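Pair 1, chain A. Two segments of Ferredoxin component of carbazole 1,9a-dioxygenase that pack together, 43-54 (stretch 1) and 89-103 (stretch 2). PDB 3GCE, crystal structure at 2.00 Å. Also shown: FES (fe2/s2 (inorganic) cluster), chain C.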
# COMPACT_ATOMS: atom_id res chain seq x y z
N SER A 43 -12.01 -4.36 -1.21
CA SER A 43 -11.20 -3.88 -0.09
C SER A 43 -10.07 -3.01 -0.62
O SER A 43 -9.62 -3.18 -1.75
CB SER A 43 -10.63 -5.04 0.70
OG SER A 43 -11.68 -5.83 1.21
N VAL A 44 -9.66 -2.04 0.19
CA VAL A 44 -8.53 -1.18 -0.16
C VAL A 44 -7.54 -1.27 1.00
O VAL A 44 -7.95 -1.21 2.18
CB VAL A 44 -8.97 0.29 -0.34
CG1 VAL A 44 -7.79 1.18 -0.76
CG2 VAL A 44 -10.09 0.38 -1.37
N TYR A 45 -6.26 -1.41 0.65
CA TYR A 45 -5.18 -1.50 1.64
C TYR A 45 -4.17 -0.41 1.37
O TYR A 45 -3.99 0.01 0.23
CB TYR A 45 -4.48 -2.86 1.52
CG TYR A 45 -5.45 -3.98 1.66
CD1 TYR A 45 -5.94 -4.32 2.91
CD2 TYR A 45 -5.92 -4.68 0.55
CE1 TYR A 45 -6.86 -5.33 3.06
CE2 TYR A 45 -6.85 -5.72 0.71
CZ TYR A 45 -7.29 -6.04 1.97
OH TYR A 45 -8.20 -7.05 2.17
N ALA A 46 -3.50 0.05 2.42
CA ALA A 46 -2.54 1.15 2.28
C ALA A 46 -1.37 0.92 3.22
O ALA A 46 -1.57 0.67 4.41
CB ALA A 46 -3.21 2.49 2.59
N ILE A 47 -0.14 1.00 2.68
CA ILE A 47 1.06 0.90 3.52
C ILE A 47 2.07 1.90 2.99
O ILE A 47 1.89 2.43 1.90
CB ILE A 47 1.68 -0.55 3.58
CG1 ILE A 47 2.06 -1.07 2.17
CG2 ILE A 47 0.70 -1.50 4.26
CD1 ILE A 47 3.03 -2.31 2.19
N SER A 48 3.11 2.18 3.77
CA SER A 48 4.19 3.02 3.27
C SER A 48 4.71 2.48 1.94
O SER A 48 4.88 1.26 1.78
CB SER A 48 5.35 3.08 4.25
OG SER A 48 6.44 3.74 3.61
N ASN A 49 4.98 3.38 1.00
CA ASN A 49 5.47 2.97 -0.31
C ASN A 49 6.97 2.68 -0.30
O ASN A 49 7.49 2.18 -1.29
CB ASN A 49 5.18 4.05 -1.36
CG ASN A 49 5.25 3.50 -2.79
OD1 ASN A 49 4.84 2.38 -3.04
ND2 ASN A 49 5.79 4.29 -3.71
N LEU A 50 7.65 3.02 0.78
CA LEU A 50 9.10 2.82 0.84
C LEU A 50 9.42 1.52 1.50
O LEU A 50 9.05 1.30 2.65
CB LEU A 50 9.78 3.93 1.65
CG LEU A 50 10.45 5.04 0.88
CD1 LEU A 50 11.68 4.49 0.09
CD2 LEU A 50 9.41 5.74 -0.00
N CYS A 51 10.15 0.67 0.78
CA CYS A 51 10.57 -0.62 1.33
C CYS A 51 11.45 -0.38 2.57
O CYS A 51 12.24 0.56 2.58
CB CYS A 51 11.35 -1.42 0.27
SG CYS A 51 11.82 -3.06 0.80
N SER A 52 11.31 -1.21 3.61
CA SER A 52 12.15 -1.05 4.79
C SER A 52 13.56 -1.62 4.62
O SER A 52 14.46 -1.35 5.45
CB SER A 52 11.51 -1.73 6.00
OG SER A 52 11.49 -3.12 5.79
N HIS A 53 13.79 -2.38 3.56
CA HIS A 53 15.08 -3.04 3.42
C HIS A 53 16.14 -2.06 2.88
O HIS A 53 17.25 -1.98 3.40
CB HIS A 53 14.97 -4.31 2.56
CG HIS A 53 16.31 -4.88 2.19
ND1 HIS A 53 16.78 -4.89 0.90
CD2 HIS A 53 17.31 -5.37 2.96
CE1 HIS A 53 18.00 -5.41 0.88
NE2 HIS A 53 18.34 -5.69 2.12
N ALA A 54 15.80 -1.34 1.81
CA ALA A 54 16.67 -0.32 1.24
C ALA A 54 15.76 0.62 0.49
O ALA A 54 14.54 0.46 0.51
CB ALA A 54 17.72 -0.94 0.32
N LEU A 89 12.11 -12.56 2.86
CA LEU A 89 13.45 -11.95 2.85
C LEU A 89 13.71 -11.31 1.50
O LEU A 89 13.17 -11.77 0.50
CB LEU A 89 14.52 -13.03 3.14
CG LEU A 89 14.66 -13.55 4.59
CD1 LEU A 89 15.57 -14.79 4.64
CD2 LEU A 89 15.26 -12.48 5.45
N PRO A 90 14.54 -10.26 1.46
CA PRO A 90 15.28 -9.74 2.60
C PRO A 90 14.56 -8.73 3.51
O PRO A 90 15.20 -8.15 4.39
CB PRO A 90 16.53 -9.12 1.93
CG PRO A 90 16.05 -8.66 0.60
CD PRO A 90 14.86 -9.53 0.22
N CYS A 91 13.25 -8.55 3.34
CA CYS A 91 12.54 -7.67 4.27
C CYS A 91 12.42 -8.38 5.61
O CYS A 91 11.97 -9.52 5.68
CB CYS A 91 11.18 -7.26 3.72
SG CYS A 91 11.40 -6.44 2.14
N VAL A 92 12.82 -7.67 6.66
CA VAL A 92 12.79 -8.18 8.03
C VAL A 92 12.12 -7.24 9.02
O VAL A 92 11.82 -7.66 10.15
CB VAL A 92 14.22 -8.52 8.59
CG1 VAL A 92 14.82 -9.67 7.81
CG2 VAL A 92 15.11 -7.31 8.54
N LEU A 93 11.89 -5.99 8.63
CA LEU A 93 11.23 -5.04 9.49
C LEU A 93 9.97 -4.53 8.82
O LEU A 93 9.97 -4.34 7.60
CB LEU A 93 12.16 -3.85 9.86
CG LEU A 93 13.31 -4.17 10.82
CD1 LEU A 93 14.28 -2.99 10.90
CD2 LEU A 93 12.77 -4.50 12.20
N PRO A 94 8.89 -4.34 9.60
CA PRO A 94 7.63 -3.91 9.03
C PRO A 94 7.68 -2.47 8.52
O PRO A 94 8.54 -1.66 8.97
CB PRO A 94 6.63 -4.07 10.20
CG PRO A 94 7.48 -3.94 11.43
CD PRO A 94 8.82 -4.51 11.06
N VAL A 95 6.79 -2.16 7.59
CA VAL A 95 6.56 -0.76 7.22
C VAL A 95 5.25 -0.30 7.85
O VAL A 95 4.45 -1.13 8.28
CB VAL A 95 6.52 -0.55 5.70
CG1 VAL A 95 7.92 -0.83 5.06
CG2 VAL A 95 5.44 -1.42 5.07
N ARG A 96 5.05 1.02 7.89
CA ARG A 96 3.80 1.60 8.45
C ARG A 96 2.59 1.22 7.60
O ARG A 96 2.67 1.24 6.37
CB ARG A 96 3.93 3.11 8.51
CG ARG A 96 2.67 3.82 9.05
CD ARG A 96 3.00 5.31 9.25
NE ARG A 96 3.96 5.50 10.35
CZ ARG A 96 3.65 5.36 11.64
NH1 ARG A 96 2.41 5.10 12.01
NH2 ARG A 96 4.58 5.51 12.59
N ALA A 97 1.52 0.81 8.28
CA ALA A 97 0.23 0.57 7.67
C ALA A 97 -0.62 1.80 7.93
O ALA A 97 -0.49 2.44 9.00
CB ALA A 97 -0.44 -0.67 8.28
N TYR A 98 -1.46 2.16 6.97
CA TYR A 98 -2.29 3.37 7.09
C TYR A 98 -3.74 2.98 7.12
O TYR A 98 -4.14 2.11 6.38
CB TYR A 98 -2.06 4.29 5.88
CG TYR A 98 -0.77 5.04 5.96
CD1 TYR A 98 0.45 4.40 5.68
CD2 TYR A 98 -0.75 6.39 6.30
CE1 TYR A 98 1.66 5.12 5.72
CE2 TYR A 98 0.44 7.10 6.34
CZ TYR A 98 1.64 6.47 6.07
OH TYR A 98 2.80 7.20 6.14
N ASP A 99 -4.54 3.63 7.96
CA ASP A 99 -5.97 3.31 8.03
C ASP A 99 -6.67 3.90 6.82
O ASP A 99 -6.36 5.02 6.42
CB ASP A 99 -6.60 3.84 9.33
CG ASP A 99 -6.10 3.07 10.56
OD1 ASP A 99 -5.84 1.84 10.45
OD2 ASP A 99 -5.95 3.69 11.62
N VAL A 100 -7.60 3.13 6.26
CA VAL A 100 -8.29 3.49 5.03
C VAL A 100 -9.75 3.21 5.22
O VAL A 100 -10.13 2.15 5.75
CB VAL A 100 -7.91 2.63 3.80
CG1 VAL A 100 -8.36 3.31 2.48
CG2 VAL A 100 -6.45 2.33 3.76
N VAL A 101 -10.57 4.15 4.75
CA VAL A 101 -12.01 4.01 4.67
C VAL A 101 -12.43 4.36 3.22
O VAL A 101 -11.87 5.27 2.60
CB VAL A 101 -12.67 4.95 5.74
CG1 VAL A 101 -14.03 5.51 5.32
CG2 VAL A 101 -12.76 4.25 7.10
N VAL A 102 -13.36 3.59 2.66
CA VAL A 102 -14.06 4.01 1.45
C VAL A 102 -15.43 4.58 1.86
O VAL A 102 -16.24 3.90 2.49
CB VAL A 102 -14.25 2.84 0.47
CG1 VAL A 102 -15.03 3.30 -0.76
CG2 VAL A 102 -12.87 2.27 0.04
N ASP A 103 -15.68 5.84 1.51
CA ASP A 103 -16.91 6.50 1.89
C ASP A 103 -17.51 7.12 0.64
O ASP A 103 -16.88 7.95 -0.01
CB ASP A 103 -16.60 7.54 2.98
CG ASP A 103 -17.85 8.24 3.51
OD1 ASP A 103 -18.49 9.00 2.74
OD2 ASP A 103 -18.17 8.06 4.72
FE1 FES C . 13.01 -3.80 -1.04
FE2 FES C . 15.62 -4.62 -0.86
S1 FES C . 13.77 -5.92 -0.74
S2 FES C . 14.81 -2.60 -1.20
O HOH W 1 13.66 -4.87 6.22

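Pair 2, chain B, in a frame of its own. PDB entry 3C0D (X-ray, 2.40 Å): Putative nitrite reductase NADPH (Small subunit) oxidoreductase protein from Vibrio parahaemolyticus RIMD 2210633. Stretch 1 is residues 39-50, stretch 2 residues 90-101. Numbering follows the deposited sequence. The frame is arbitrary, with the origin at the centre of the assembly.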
# COMPACT_ATOMS: atom_id res chain seq x y z
N GLY B 39 -7.95 -2.99 7.72
CA GLY B 39 -8.65 -2.58 6.52
C GLY B 39 -7.68 -2.72 5.34
O GLY B 39 -6.93 -3.70 5.29
N VAL B 40 -7.69 -1.76 4.42
CA VAL B 40 -6.79 -1.85 3.27
C VAL B 40 -5.89 -0.61 3.09
O VAL B 40 -6.37 0.53 3.10
CB VAL B 40 -7.60 -2.09 1.98
CG1 VAL B 40 -6.69 -2.38 0.82
CG2 VAL B 40 -8.55 -3.26 2.17
N TYR B 41 -4.59 -0.85 2.96
CA TYR B 41 -3.63 0.24 2.76
C TYR B 41 -2.99 0.21 1.36
O TYR B 41 -2.66 -0.85 0.84
CB TYR B 41 -2.53 0.18 3.82
CG TYR B 41 -3.06 0.40 5.21
CD1 TYR B 41 -3.70 -0.62 5.90
CD2 TYR B 41 -2.95 1.64 5.83
CE1 TYR B 41 -4.23 -0.41 7.18
CE2 TYR B 41 -3.48 1.88 7.11
CZ TYR B 41 -4.12 0.84 7.78
OH TYR B 41 -4.67 1.07 9.05
N ALA B 42 -2.83 1.38 0.76
CA ALA B 42 -2.26 1.51 -0.58
C ALA B 42 -0.97 2.30 -0.51
O ALA B 42 -0.93 3.33 0.15
CB ALA B 42 -3.23 2.21 -1.49
N VAL B 43 0.07 1.85 -1.19
CA VAL B 43 1.35 2.57 -1.22
C VAL B 43 1.92 2.43 -2.63
O VAL B 43 1.55 1.51 -3.35
CB VAL B 43 2.36 1.98 -0.22
CG1 VAL B 43 1.90 2.21 1.21
CG2 VAL B 43 2.54 0.48 -0.48
N GLN B 44 2.82 3.33 -3.04
CA GLN B 44 3.41 3.21 -4.37
C GLN B 44 4.14 1.88 -4.45
O GLN B 44 4.83 1.48 -3.50
CB GLN B 44 4.41 4.32 -4.63
CG GLN B 44 5.72 4.16 -3.91
CD GLN B 44 6.61 5.35 -4.14
OE1 GLN B 44 6.23 6.48 -3.83
NE2 GLN B 44 7.79 5.11 -4.70
N ASP B 45 4.00 1.20 -5.58
CA ASP B 45 4.62 -0.09 -5.78
C ASP B 45 6.07 0.05 -6.12
O ASP B 45 6.85 -0.84 -5.84
CB ASP B 45 3.91 -0.88 -6.88
CG ASP B 45 4.38 -2.32 -6.95
OD1 ASP B 45 4.44 -2.98 -5.89
OD2 ASP B 45 4.67 -2.81 -8.06
N TRP B 46 6.43 1.18 -6.71
CA TRP B 46 7.83 1.42 -7.05
C TRP B 46 8.67 1.69 -5.79
O TRP B 46 8.34 2.56 -4.98
CB TRP B 46 7.90 2.59 -8.04
CG TRP B 46 9.28 3.05 -8.43
CD1 TRP B 46 10.01 4.05 -7.85
CD2 TRP B 46 10.08 2.56 -9.52
NE1 TRP B 46 11.20 4.21 -8.51
CE2 TRP B 46 11.27 3.32 -9.54
CE3 TRP B 46 9.90 1.56 -10.48
CZ2 TRP B 46 12.28 3.10 -10.48
CZ3 TRP B 46 10.90 1.34 -11.42
CH2 TRP B 46 12.08 2.11 -11.42
N ASP B 47 9.74 0.91 -5.61
CA ASP B 47 10.67 1.04 -4.49
C ASP B 47 11.67 2.16 -4.79
O ASP B 47 12.53 2.01 -5.65
CB ASP B 47 11.43 -0.27 -4.31
CG ASP B 47 12.50 -0.18 -3.24
OD1 ASP B 47 12.79 0.94 -2.77
OD2 ASP B 47 13.06 -1.23 -2.87
N PRO B 48 11.58 3.28 -4.07
CA PRO B 48 12.48 4.43 -4.27
C PRO B 48 13.95 4.12 -4.04
O PRO B 48 14.82 4.83 -4.52
CB PRO B 48 11.95 5.45 -3.27
CG PRO B 48 11.49 4.57 -2.14
CD PRO B 48 10.77 3.44 -2.85
N ILE B 49 14.22 3.06 -3.29
CA ILE B 49 15.58 2.64 -3.00
C ILE B 49 15.61 1.20 -3.50
O ILE B 49 15.24 0.27 -2.77
CB ILE B 49 15.85 2.58 -1.48
CG1 ILE B 49 15.31 3.83 -0.78
CG2 ILE B 49 17.35 2.47 -1.23
CD1 ILE B 49 15.39 3.73 0.72
N GLY B 50 16.06 1.00 -4.73
CA GLY B 50 16.08 -0.36 -5.26
C GLY B 50 15.70 -0.23 -6.70
O GLY B 50 16.10 -1.03 -7.55
N ALA B 90 14.80 9.84 4.99
CA ALA B 90 14.70 10.62 3.76
C ALA B 90 13.69 10.05 2.76
O ALA B 90 13.15 10.79 1.93
CB ALA B 90 16.06 10.73 3.11
N HIS B 91 13.44 8.75 2.84
CA HIS B 91 12.51 8.08 1.93
C HIS B 91 11.11 7.84 2.49
O HIS B 91 10.94 7.50 3.66
CB HIS B 91 13.13 6.77 1.45
CG HIS B 91 14.22 6.97 0.45
ND1 HIS B 91 13.97 7.28 -0.87
CD2 HIS B 91 15.57 6.96 0.59
CE1 HIS B 91 15.11 7.45 -1.50
NE2 HIS B 91 16.10 7.27 -0.64
N CYS B 92 10.11 8.02 1.64
CA CYS B 92 8.72 7.85 2.03
C CYS B 92 7.92 7.44 0.79
O CYS B 92 8.16 7.96 -0.30
CB CYS B 92 8.19 9.17 2.59
SG CYS B 92 6.55 9.10 3.35
N LEU B 93 6.99 6.50 0.95
CA LEU B 93 6.18 6.04 -0.18
C LEU B 93 4.90 6.86 -0.33
O LEU B 93 4.30 7.29 0.66
CB LEU B 93 5.79 4.57 -0.01
CG LEU B 93 6.85 3.47 0.11
CD1 LEU B 93 6.17 2.11 0.16
CD2 LEU B 93 7.79 3.54 -1.07
N LYS B 94 4.47 7.06 -1.57
CA LYS B 94 3.24 7.81 -1.79
C LYS B 94 2.08 6.92 -1.33
O LYS B 94 2.12 5.69 -1.49
CB LYS B 94 3.09 8.18 -3.27
CG LYS B 94 1.88 9.05 -3.56
CD LYS B 94 1.87 9.55 -4.99
CE LYS B 94 0.64 10.44 -5.27
NZ LYS B 94 0.48 10.82 -6.72
N THR B 95 1.06 7.55 -0.76
CA THR B 95 -0.11 6.85 -0.24
C THR B 95 -1.41 7.29 -0.89
O THR B 95 -1.53 8.39 -1.41
CB THR B 95 -0.26 7.09 1.27
OG1 THR B 95 -0.21 8.50 1.53
CG2 THR B 95 0.85 6.38 2.04
N TRP B 96 -2.40 6.40 -0.85
CA TRP B 96 -3.72 6.69 -1.41
C TRP B 96 -4.79 6.32 -0.38
O TRP B 96 -4.75 5.22 0.18
CB TRP B 96 -3.95 5.89 -2.69
CG TRP B 96 -3.27 6.45 -3.90
CD1 TRP B 96 -3.84 7.24 -4.87
CD2 TRP B 96 -1.91 6.24 -4.30
NE1 TRP B 96 -2.92 7.53 -5.84
CE2 TRP B 96 -1.73 6.93 -5.52
CE3 TRP B 96 -0.84 5.54 -3.75
CZ2 TRP B 96 -0.50 6.94 -6.20
CZ3 TRP B 96 0.39 5.54 -4.43
CH2 TRP B 96 0.54 6.24 -5.64
N ARG B 97 -5.73 7.22 -0.14
CA ARG B 97 -6.79 6.98 0.81
C ARG B 97 -7.69 5.86 0.28
O ARG B 97 -8.19 5.95 -0.84
CB ARG B 97 -7.61 8.25 1.03
CG ARG B 97 -6.81 9.49 1.45
CD ARG B 97 -7.70 10.46 2.22
NE ARG B 97 -8.27 9.78 3.38
CZ ARG B 97 -9.36 10.17 4.04
NH1 ARG B 97 -10.03 11.25 3.65
NH2 ARG B 97 -9.80 9.46 5.07
N VAL B 98 -7.92 4.82 1.07
CA VAL B 98 -8.75 3.71 0.61
C VAL B 98 -9.81 3.24 1.61
O VAL B 98 -9.59 3.22 2.82
CB VAL B 98 -7.85 2.50 0.25
CG1 VAL B 98 -8.69 1.35 -0.26
CG2 VAL B 98 -6.85 2.91 -0.80
N THR B 99 -10.98 2.86 1.09
CA THR B 99 -12.08 2.38 1.93
C THR B 99 -12.70 1.12 1.33
O THR B 99 -12.58 0.86 0.13
CB THR B 99 -13.19 3.43 2.10
OG1 THR B 99 -13.66 3.85 0.81
CG2 THR B 99 -12.66 4.62 2.87
N VAL B 100 -13.39 0.36 2.19
CA VAL B 100 -14.05 -0.88 1.77
C VAL B 100 -15.47 -0.89 2.31
O VAL B 100 -15.69 -1.07 3.50
CB VAL B 100 -13.31 -2.11 2.32
CG1 VAL B 100 -13.86 -3.37 1.71
CG2 VAL B 100 -11.81 -1.96 2.07
N ASP B 101 -16.44 -0.68 1.43
CA ASP B 101 -17.84 -0.67 1.84
C ASP B 101 -18.38 -2.08 2.05
O ASP B 101 -18.26 -2.61 3.15
CB ASP B 101 -18.66 0.11 0.83
CG ASP B 101 -18.21 1.56 0.74
OD1 ASP B 101 -18.15 2.23 1.81
OD2 ASP B 101 -17.90 2.03 -0.39

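In both pairs a strand runs against a second segment that ends in a short strand of opposite sense, the two strand axes lying at 144° in pair 1 and 154° in pair 2. Fourteen central residues superpose to 0.6 Å. The tightest point of the register also matches: A:Ile47 and A:Ala97 sit with CA atoms 4.2 Å apart, and at the equivalent positions the CA atoms of B:Val43 and B:Thr95 are 4.6 Å apart. Beyond this point the backbones diverge toward the second strand, and side chains fill the widening gap.

One backbone bond recurs. A:Ser48 N donates to A:Arg96 O at 2.8 Å, as B:Gln44 N does to B:Lys94 O at 2.9 Å, although the latter is more bent. The same carbonyl lies close to the preceding alpha carbon: A:Ile47 CA is 3.3 Å from A:Arg96 O, and B:Val43 CA is 3.2 Å from B:Lys94 O. Pair 1 adds a nearly straight bond from A:Tyr98 N to A:Ala46 O, 3.0 Å; the equivalent atoms in pair 2, B:Trp96 N and B:Ala42 O, stand 3.5 Å apart.

The shared packing rule is a small residue set against one valine and the base of an aromatic side chain. A:Ala46 matches B:Ala42, and each fits closely against a valine: A:Ala46 CB lies 3.4 Å from A:Val100 CG2, and B:Ala42 CB lies 3.8 Å from B:Val98 CG2. Farther out, A:Val44 CG2 meets A:Val102 CG2 at 3.6 Å, and B:Val40 CG2 meets B:Val100 CG2 at 3.5 Å. All four of these outer valines are t rotamers. An aromatic residue follows the register in both pairs, A:Tyr98 or B:Trp96, with its ring edge turned to the strand backbone: A:Ser48 N is 3.8 Å from A:Tyr98 CE1, and B:Gln44 N is 3.6 Å from B:Trp96 CZ3.

The solutions part from the end of the strand onward. At one matched position, A:Ser48 keeps its hydroxyl local, accepting from A:Leu50 N through OG at 3.2 Å, whereas the longer B:Gln44 reaches across: its OE1 accepts from B:Lys94 N at 2.9 Å while its NE2 donates to B:Trp46 O at 2.6 Å. Beside it, A:Val95 and B:Leu93 fill the same space. A:Val95 CG1 reaches within 3.4 Å of A:Leu50 O; B:Leu93 CD2 packs 3.5 Å from B:Pro48 CD.

That proline occupies the position of A:Ser52, which instead donates from OG to A:Leu93 O at 2.7 Å and accepts from a water that also takes a bond from A:Val92 N. A polar tie is thus replaced by apolar packing. Next along, A:His53 ND1 binds FES FE2 at 2.1 Å, and A:Pro90 CG lies over its ring, 3.8 Å from the centroid. Its counterpart B:Ile49 is the aliphatic partner instead, placing CG1 3.4 Å from the centroid of the ring of B:His91, which matches A:Leu93 and not A:Pro90. A:Cys51 SG holds FES FE1 at 2.3 Å, where pair 2 has B:Asp47, whose OD1 accepts from B:Ile49 N at 2.6 Å.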